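Putative O-Methyltransferase (Corynebacterium glutamicum, PDB 3DR5) is of unconfirmed function but probably transfers a methyl group from S-adenosyl-L-methionine to an oxygen of its substrate. Local coordinates at residues L48-G54 with Y130-F134; L75-D80 with Y106-V111. All coordinates share one frame. Numbering follows the deposited sequence.

Contact 1 (L48-G54 with Y130-F134); sequences LAATTNG and YQLVF
Residues 48-51 form the last turn of helix 39-51, and the chain leaves helical geometry at Thr52 (phi/psi -62/156). Leu48 sets CB 4.1 Å from CD1 of Leu132, and its carbonyl O accepts two hydrogen bonds from Thr52, from N at 2.8 Å and from OG1 at 2.6 Å, the latter made possible by the p rotamer of Thr52. Ala49 brings CB to 3.9 Å from Leu132 CD2; the CA atoms of these two residues are 6.7 Å apart. The CA-to-CB bond of Thr52 points toward 130-134, and Thr52 CA is 5.9 Å from Gln131 CA. Asn53 turns away, its OD1 hydrogen-bonded to Asn55 N, while Gly54 lies against the amide end of Gln131. The partner chain turns a corner at Gln131 (phi/psi -95/-16) before entering extended geometry at Leu132, whose t,p side chain reaches the helix. Gln131 (chi1 p) covers the chain beyond the helix end. This is a helix laid on the parallel part of the central mixed sheet of a Rossmann-like methyltransferase fold; Leu132 also touches Val160 of the next strand and Ile74 of helix 67-77. About 300 Å² is buried: aliphatic contacts hold helix to strand, whereas polar groups gather where the helix ends.

Contact 2 (L75-D80 with Y106-V111); sequences LNGLAD and YSPSRV
Leu75 lays its CD1 over one face of the Tyr106 ring, 4.0 Å from the centroid and 3° off the normal, a CH-pi contact; its CB is 3.5 Å from Tyr106 CZ. The same m,t side chain puts CD1 4.0 Å from Val111 CG2 and CD2 3.9 Å from Arg110 NH2, over one face of the guanidinium. Beyond helix 67-77, Leu78 and Ala79 are extended (psi 139 and 145) before Asp80 turns back to helical angles. Asp80 and Arg110 have the closest CA atoms, 7.7 Å apart. In 106-111 the chain takes helical angles at 108-110 and becomes extended at Val111. A water accepts from Arg110 NH2 (2.8 Å) and donates to Leu75 O (2.5 Å) and Leu78 O (2.7 Å); Arg110 NE is hydrogen-bonded to Thr82 O. Asp80 O covers the opposite guanidinium face, and Asp80 OD1 to Arg110 NH1 is a long salt bridge of 3.8 Å, the carboxylate being hydrogen-bonded to tag residues His216 and His217 of the second subunit. The end of helix 67-77 thus packs on the loop leading into edge strand 111-114 of the Rossmann-like fold. Arg110 makes no direct hydrogen bond to 75-80; water, apolar cover from Leu75 and charge attraction to Asp80 tie it there.

How the contacts relate
The centres of contacts 1 and 2 lie 12 Å apart in the same Rossmann-like domain. Contact 2 falls within the interval between the two segments of contact 1, the chain order being 48-54, 75-80, 106-111, 130-134. Contact 1 lies deeper, on strand 130-135 within the sheet; contact 2 lies further out, near strand 111-114, the outermost on that side. The ends of helices 39-51 and 67-77 meet between them: Leu78 CD1 is 3.7 Å from Ala49 O, Leu78 also packs against the Gln131 side chain, and Ala50 CB is 3.9 Å from Gly77 O. Contact 1 meets the second subunit at Thr51 and Asn53, each against its own copy, whereas contact 2 meets it largely through tag histidines, which say little about the natural interface.

Contact 1 (L48-G54 with Y130-F134)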
ATOM      1  N   LEU A  48       0.340   3.489  -4.682  1.00 26.00           N
ATOM      2  CA  LEU A  48      -0.881   4.233  -4.393  1.00 24.82           C
ATOM      3  C   LEU A  48      -1.172   5.261  -5.478  1.00 24.93           C
ATOM      4  O   LEU A  48      -2.335   5.501  -5.817  1.00 24.34           O
ATOM      5  CB  LEU A  48      -0.784   4.920  -3.026  1.00 26.01           C
ATOM      6  CG  LEU A  48      -0.684   3.949  -1.836  1.00 30.70           C
ATOM      7  CD1 LEU A  48      -0.535   4.734  -0.529  1.00 30.77           C
ATOM      8  CD2 LEU A  48      -1.931   3.056  -1.789  1.00 26.08           C
ATOM      9  N   ALA A  49      -0.122   5.873  -6.023  1.00 25.73           N
ATOM     10  CA  ALA A  49      -0.306   6.859  -7.078  1.00 26.68           C
ATOM     11  C   ALA A  49      -0.843   6.141  -8.312  1.00 26.17           C
ATOM     12  O   ALA A  49      -1.619   6.706  -9.080  1.00 25.74           O
ATOM     13  CB  ALA A  49       1.028   7.558  -7.405  1.00 24.82           C
ATOM     14  N   ALA A  50      -0.418   4.891  -8.498  1.00 27.11           N
ATOM     15  CA  ALA A  50      -0.843   4.079  -9.635  1.00 27.80           C
ATOM     16  C   ALA A  50      -2.232   3.470  -9.444  1.00 29.60           C
ATOM     17  O   ALA A  50      -2.996   3.356 -10.398  1.00 32.07           O
ATOM     18  CB  ALA A  50       0.171   2.971  -9.892  1.00 29.92           C
ATOM     19  N   THR A  51      -2.562   3.079  -8.218  1.00 29.29           N
ATOM     20  CA  THR A  51      -3.858   2.474  -7.955  1.00 30.18           C
ATOM     21  C   THR A  51      -4.987   3.496  -7.763  1.00 32.02           C
ATOM     22  O   THR A  51      -6.112   3.238  -8.204  1.00 31.22           O
ATOM     23  CB  THR A  51      -3.790   1.504  -6.734  1.00 29.68           C
ATOM     24  OG1 THR A  51      -3.521   2.233  -5.523  1.00 29.87           O
ATOM     25  CG2 THR A  51      -2.674   0.474  -6.956  1.00 27.26           C
ATOM     26  N   THR A  52      -4.704   4.639  -7.127  1.00 31.53           N
ATOM     27  CA  THR A  52      -5.746   5.645  -6.926  1.00 31.58           C
ATOM     28  C   THR A  52      -6.269   6.146  -8.270  1.00 33.91           C
ATOM     29  O   THR A  52      -5.574   6.100  -9.289  1.00 34.00           O
ATOM     30  CB  THR A  52      -5.265   6.823  -6.036  1.00 30.61           C
ATOM     31  OG1 THR A  52      -4.044   7.368  -6.549  1.00 27.87           O
ATOM     32  CG2 THR A  52      -5.065   6.335  -4.607  1.00 28.08           C
ATOM     33  N   ASN A  53      -7.497   6.645  -8.265  1.00 36.96           N
ATOM     34  CA  ASN A  53      -8.166   7.058  -9.497  1.00 41.28           C
ATOM     35  C   ASN A  53      -7.910   8.443 -10.067  1.00 42.44           C
ATOM     36  O   ASN A  53      -8.365   9.439  -9.509  1.00 42.24           O
ATOM     37  CB  ASN A  53      -9.673   6.828  -9.318  1.00 41.27           C
ATOM     38  CG  ASN A  53     -10.423   6.760 -10.640  1.00 44.44           C
ATOM     39  OD1 ASN A  53      -9.855   7.016 -11.701  1.00 47.26           O
ATOM     40  ND2 ASN A  53     -11.715   6.424 -10.577  1.00 47.57           N
ATOM     41  N   GLY A  54      -7.200   8.485 -11.195  1.00 43.60           N
ATOM     42  CA  GLY A  54      -6.892   9.751 -11.835  1.00 43.79           C
ATOM     43  C   GLY A  54      -8.104  10.413 -12.465  1.00 46.01           C
ATOM     44  O   GLY A  54      -8.112  11.632 -12.677  1.00 45.16           O
ATOM     45  N   TYR A 130      -8.493  15.682  -4.965  1.00 29.68           N
ATOM     46  CA  TYR A 130      -7.240  14.958  -4.942  1.00 28.67           C
ATOM     47  C   TYR A 130      -7.369  13.488  -4.584  1.00 28.72           C
ATOM     48  O   TYR A 130      -8.128  13.115  -3.694  1.00 29.68           O
ATOM     49  CB  TYR A 130      -6.285  15.681  -3.986  1.00 28.26           C
ATOM     50  CG  TYR A 130      -5.968  17.097  -4.436  1.00 29.26           C
ATOM     51  CD1 TYR A 130      -4.954  17.342  -5.364  1.00 29.35           C
ATOM     52  CD2 TYR A 130      -6.751  18.176  -4.015  1.00 28.46           C
ATOM     53  CE1 TYR A 130      -4.714  18.625  -5.858  1.00 26.56           C
ATOM     54  CE2 TYR A 130      -6.523  19.464  -4.500  1.00 29.12           C
ATOM     55  CZ  TYR A 130      -5.504  19.678  -5.431  1.00 29.08           C
ATOM     56  OH  TYR A 130      -5.272  20.948  -5.914  1.00 27.26           O
ATOM     57  N   GLN A 131      -6.600  12.663  -5.288  1.00 28.03           N
ATOM     58  CA  GLN A 131      -6.604  11.218  -5.093  1.00 27.77           C
ATOM     59  C   GLN A 131      -5.513  10.734  -4.136  1.00 27.85           C
ATOM     60  O   GLN A 131      -5.561   9.601  -3.648  1.00 29.71           O
ATOM     61  CB  GLN A 131      -6.410  10.522  -6.438  1.00 26.77           C
ATOM     62  CG  GLN A 131      -4.965  10.641  -6.953  1.00 26.44           C
ATOM     63  CD  GLN A 131      -4.812  10.319  -8.431  1.00 24.98           C
ATOM     64  OE1 GLN A 131      -4.422   9.213  -8.802  1.00 24.78           O
ATOM     65  NE2 GLN A 131      -5.136  11.282  -9.281  1.00 20.94           N
ATOM     66  N   LEU A 132      -4.528  11.583  -3.868  1.00 27.47           N
ATOM     67  CA  LEU A 132      -3.424  11.182  -3.001  1.00 26.57           C
ATOM     68  C   LEU A 132      -2.725  12.382  -2.376  1.00 27.51           C
ATOM     69  O   LEU A 132      -2.397  13.355  -3.057  1.00 29.60           O
ATOM     70  CB  LEU A 132      -2.406  10.352  -3.805  1.00 25.75           C
ATOM     71  CG  LEU A 132      -1.074   9.943  -3.151  1.00 29.37           C
ATOM     72  CD1 LEU A 132      -1.333   8.914  -2.055  1.00 27.98           C
ATOM     73  CD2 LEU A 132      -0.120   9.368  -4.200  1.00 27.03           C
ATOM     74  N   VAL A 133      -2.505  12.310  -1.069  1.00 26.58           N
ATOM     75  CA  VAL A 133      -1.818  13.370  -0.363  1.00 25.15           C
ATOM     76  C   VAL A 133      -0.765  12.748   0.554  1.00 26.35           C
ATOM     77  O   VAL A 133      -1.067  11.899   1.395  1.00 26.47           O
ATOM     78  CB  VAL A 133      -2.805  14.235   0.469  1.00 25.87           C
ATOM     79  CG1 VAL A 133      -2.044  15.326   1.229  1.00 25.01           C
ATOM     80  CG2 VAL A 133      -3.847  14.861  -0.457  1.00 20.36           C
ATOM     81  N   PHE A 134       0.480  13.159   0.363  1.00 25.32           N
ATOM     82  CA  PHE A 134       1.585  12.689   1.180  1.00 26.86           C
ATOM     83  C   PHE A 134       2.003  13.854   2.067  1.00 27.34           C
ATOM     84  O   PHE A 134       2.220  14.980   1.593  1.00 28.20           O
ATOM     85  CB  PHE A 134       2.789  12.269   0.326  1.00 26.10           C
ATOM     86  CG  PHE A 134       4.020  11.978   1.139  1.00 25.49           C
ATOM     87  CD1 PHE A 134       4.215  10.726   1.713  1.00 24.26           C
ATOM     88  CD2 PHE A 134       4.968  12.977   1.361  1.00 29.08           C
ATOM     89  CE1 PHE A 134       5.338  10.476   2.515  1.00 28.36           C
ATOM     90  CE2 PHE A 134       6.090  12.742   2.160  1.00 32.22           C
ATOM     91  CZ  PHE A 134       6.280  11.485   2.734  1.00 32.15           C
TER

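Contact 2 (L75-D80 with Y106-V111)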
ATOM      1  N   LEU A  75       5.101  10.534  -9.287  1.00 29.11           N
ATOM      2  CA  LEU A  75       4.985  10.767 -10.726  1.00 31.04           C
ATOM      3  C   LEU A  75       5.130   9.484 -11.542  1.00 31.90           C
ATOM      4  O   LEU A  75       4.554   9.360 -12.620  1.00 32.45           O
ATOM      5  CB  LEU A  75       6.009  11.825 -11.177  1.00 29.40           C
ATOM      6  CG  LEU A  75       5.633  13.249 -10.741  1.00 32.38           C
ATOM      7  CD1 LEU A  75       6.816  14.202 -10.939  1.00 30.38           C
ATOM      8  CD2 LEU A  75       4.413  13.714 -11.541  1.00 29.98           C
ATOM      9  N   ASN A  76       5.890   8.528 -11.020  1.00 33.41           N
ATOM     10  CA  ASN A  76       6.068   7.245 -11.700  1.00 35.17           C
ATOM     11  C   ASN A  76       4.728   6.538 -11.914  1.00 35.09           C
ATOM     12  O   ASN A  76       4.501   5.942 -12.968  1.00 36.99           O
ATOM     13  CB  ASN A  76       6.979   6.332 -10.881  1.00 34.72           C
ATOM     14  CG  ASN A  76       8.449   6.535 -11.189  1.00 39.54           C
ATOM     15  OD1 ASN A  76       9.325   6.207 -10.377  1.00 43.81           O
ATOM     16  ND2 ASN A  76       8.731   7.063 -12.371  1.00 43.80           N
ATOM     17  N   GLY A  77       3.838   6.602 -10.921  1.00 32.65           N
ATOM     18  CA  GLY A  77       2.553   5.919 -11.036  1.00 31.47           C
ATOM     19  C   GLY A  77       1.345   6.711 -11.493  1.00 32.40           C
ATOM     20  O   GLY A  77       0.444   6.180 -12.139  1.00 32.95           O
ATOM     21  N   LEU A  78       1.332   7.988 -11.153  1.00 31.49           N
ATOM     22  CA  LEU A  78       0.242   8.891 -11.502  1.00 32.19           C
ATOM     23  C   LEU A  78      -0.122   8.911 -12.998  1.00 32.44           C
ATOM     24  O   LEU A  78       0.758   8.882 -13.856  1.00 33.08           O
ATOM     25  CB  LEU A  78       0.617  10.302 -11.048  1.00 29.81           C
ATOM     26  CG  LEU A  78      -0.318  11.183 -10.216  1.00 36.01           C
ATOM     27  CD1 LEU A  78      -0.937  10.385  -9.075  1.00 31.57           C
ATOM     28  CD2 LEU A  78       0.479  12.376  -9.679  1.00 33.99           C
ATOM     29  N   ALA A  79      -1.418   8.953 -13.306  1.00 32.64           N
ATOM     30  CA  ALA A  79      -1.864   9.023 -14.698  1.00 34.44           C
ATOM     31  C   ALA A  79      -1.372  10.376 -15.274  1.00 36.11           C
ATOM     32  O   ALA A  79      -1.336  11.408 -14.574  1.00 34.62           O
ATOM     33  CB  ALA A  79      -3.380   8.933 -14.769  1.00 33.20           C
ATOM     34  N   ASP A  80      -1.008  10.371 -16.555  1.00 37.28           N
ATOM     35  CA  ASP A  80      -0.479  11.562 -17.228  1.00 38.96           C
ATOM     36  C   ASP A  80      -1.324  12.822 -17.197  1.00 39.23           C
ATOM     37  O   ASP A  80      -0.780  13.934 -17.214  1.00 40.09           O
ATOM     38  CB  ASP A  80      -0.117  11.238 -18.681  1.00 39.60           C
ATOM     39  CG  ASP A  80       0.976  10.191 -18.786  1.00 42.87           C
ATOM     40  OD1 ASP A  80       1.653   9.952 -17.765  1.00 44.38           O
ATOM     41  OD2 ASP A  80       1.166   9.624 -19.891  1.00 45.18           O
ATOM     42  N   TYR A 106      10.766  15.056 -16.806  1.00 49.01           N
ATOM     43  CA  TYR A 106       9.452  15.639 -16.606  1.00 48.06           C
ATOM     44  C   TYR A 106       9.116  17.040 -17.064  1.00 48.12           C
ATOM     45  O   TYR A 106       9.851  17.975 -16.804  1.00 48.28           O
ATOM     46  CB  TYR A 106       9.056  15.491 -15.140  1.00 46.71           C
ATOM     47  CG  TYR A 106       8.753  14.067 -14.683  1.00 46.02           C
ATOM     48  CD1 TYR A 106       7.578  13.419 -15.074  1.00 45.78           C
ATOM     49  CD2 TYR A 106       9.646  13.367 -13.864  1.00 45.53           C
ATOM     50  CE1 TYR A 106       7.303  12.112 -14.667  1.00 43.89           C
ATOM     51  CE2 TYR A 106       9.381  12.059 -13.459  1.00 45.18           C
ATOM     52  CZ  TYR A 106       8.210  11.441 -13.862  1.00 47.22           C
ATOM     53  OH  TYR A 106       7.949  10.153 -13.457  1.00 44.15           O
ATOM     54  N   SER A 107       7.972  17.158 -17.733  1.00 48.48           N
ATOM     55  CA  SER A 107       7.490  18.438 -18.221  1.00 49.27           C
ATOM     56  C   SER A 107       7.037  19.309 -17.048  1.00 49.37           C
ATOM     57  O   SER A 107       6.540  18.803 -16.041  1.00 49.53           O
ATOM     58  CB  SER A 107       6.325  18.221 -19.195  1.00 49.50           C
ATOM     59  OG  SER A 107       5.669  19.440 -19.488  1.00 52.70           O
ATOM     60  N   PRO A 108       7.207  20.634 -17.166  1.00 49.21           N
ATOM     61  CA  PRO A 108       6.817  21.578 -16.109  1.00 48.45           C
ATOM     62  C   PRO A 108       5.308  21.594 -15.872  1.00 47.09           C
ATOM     63  O   PRO A 108       4.835  22.002 -14.815  1.00 46.18           O
ATOM     64  CB  PRO A 108       7.314  22.931 -16.635  1.00 49.07           C
ATOM     65  CG  PRO A 108       8.401  22.567 -17.597  1.00 48.53           C
ATOM     66  CD  PRO A 108       7.894  21.327 -18.270  1.00 48.40           C
ATOM     67  N   SER A 109       4.561  21.162 -16.881  1.00 45.54           N
ATOM     68  CA  SER A 109       3.103  21.121 -16.826  1.00 44.50           C
ATOM     69  C   SER A 109       2.544  20.041 -15.900  1.00 43.25           C
ATOM     70  O   SER A 109       1.371  20.078 -15.526  1.00 42.75           O
ATOM     71  CB  SER A 109       2.552  20.911 -18.233  1.00 44.79           C
ATOM     72  OG  SER A 109       3.365  19.991 -18.944  1.00 45.92           O
ATOM     73  N   ARG A 110       3.394  19.085 -15.534  1.00 42.31           N
ATOM     74  CA  ARG A 110       2.996  17.985 -14.662  1.00 41.07           C
ATOM     75  C   ARG A 110       3.139  18.319 -13.178  1.00 40.37           C
ATOM     76  O   ARG A 110       2.528  17.679 -12.327  1.00 38.73           O
ATOM     77  CB  ARG A 110       3.836  16.745 -14.961  1.00 41.93           C
ATOM     78  CG  ARG A 110       3.612  16.092 -16.315  1.00 39.91           C
ATOM     79  CD  ARG A 110       2.182  15.597 -16.472  1.00 39.10           C
ATOM     80  NE  ARG A 110       1.672  14.835 -15.327  1.00 35.37           N
ATOM     81  CZ  ARG A 110       2.023  13.591 -15.019  1.00 36.20           C
ATOM     82  NH1 ARG A 110       2.896  12.939 -15.766  1.00 32.35           N
ATOM     83  NH2 ARG A 110       1.461  12.981 -13.983  1.00 34.00           N
ATOM     84  N   VAL A 111       3.944  19.330 -12.879  1.00 39.59           N
ATOM     85  CA  VAL A 111       4.188  19.732 -11.500  1.00 38.83           C
ATOM     86  C   VAL A 111       3.780  21.173 -11.197  1.00 38.15           C
ATOM     87  O   VAL A 111       3.770  22.031 -12.076  1.00 37.24           O
ATOM     88  CB  VAL A 111       5.678  19.560 -11.131  1.00 38.00           C
ATOM     89  CG1 VAL A 111       5.954  20.163  -9.763  1.00 42.01           C
ATOM     90  CG2 VAL A 111       6.054  18.076 -11.128  1.00 38.16           C
TER
HETATM   91  O   HOH W   1       2.825  10.535 -14.038  1.00 35.26           O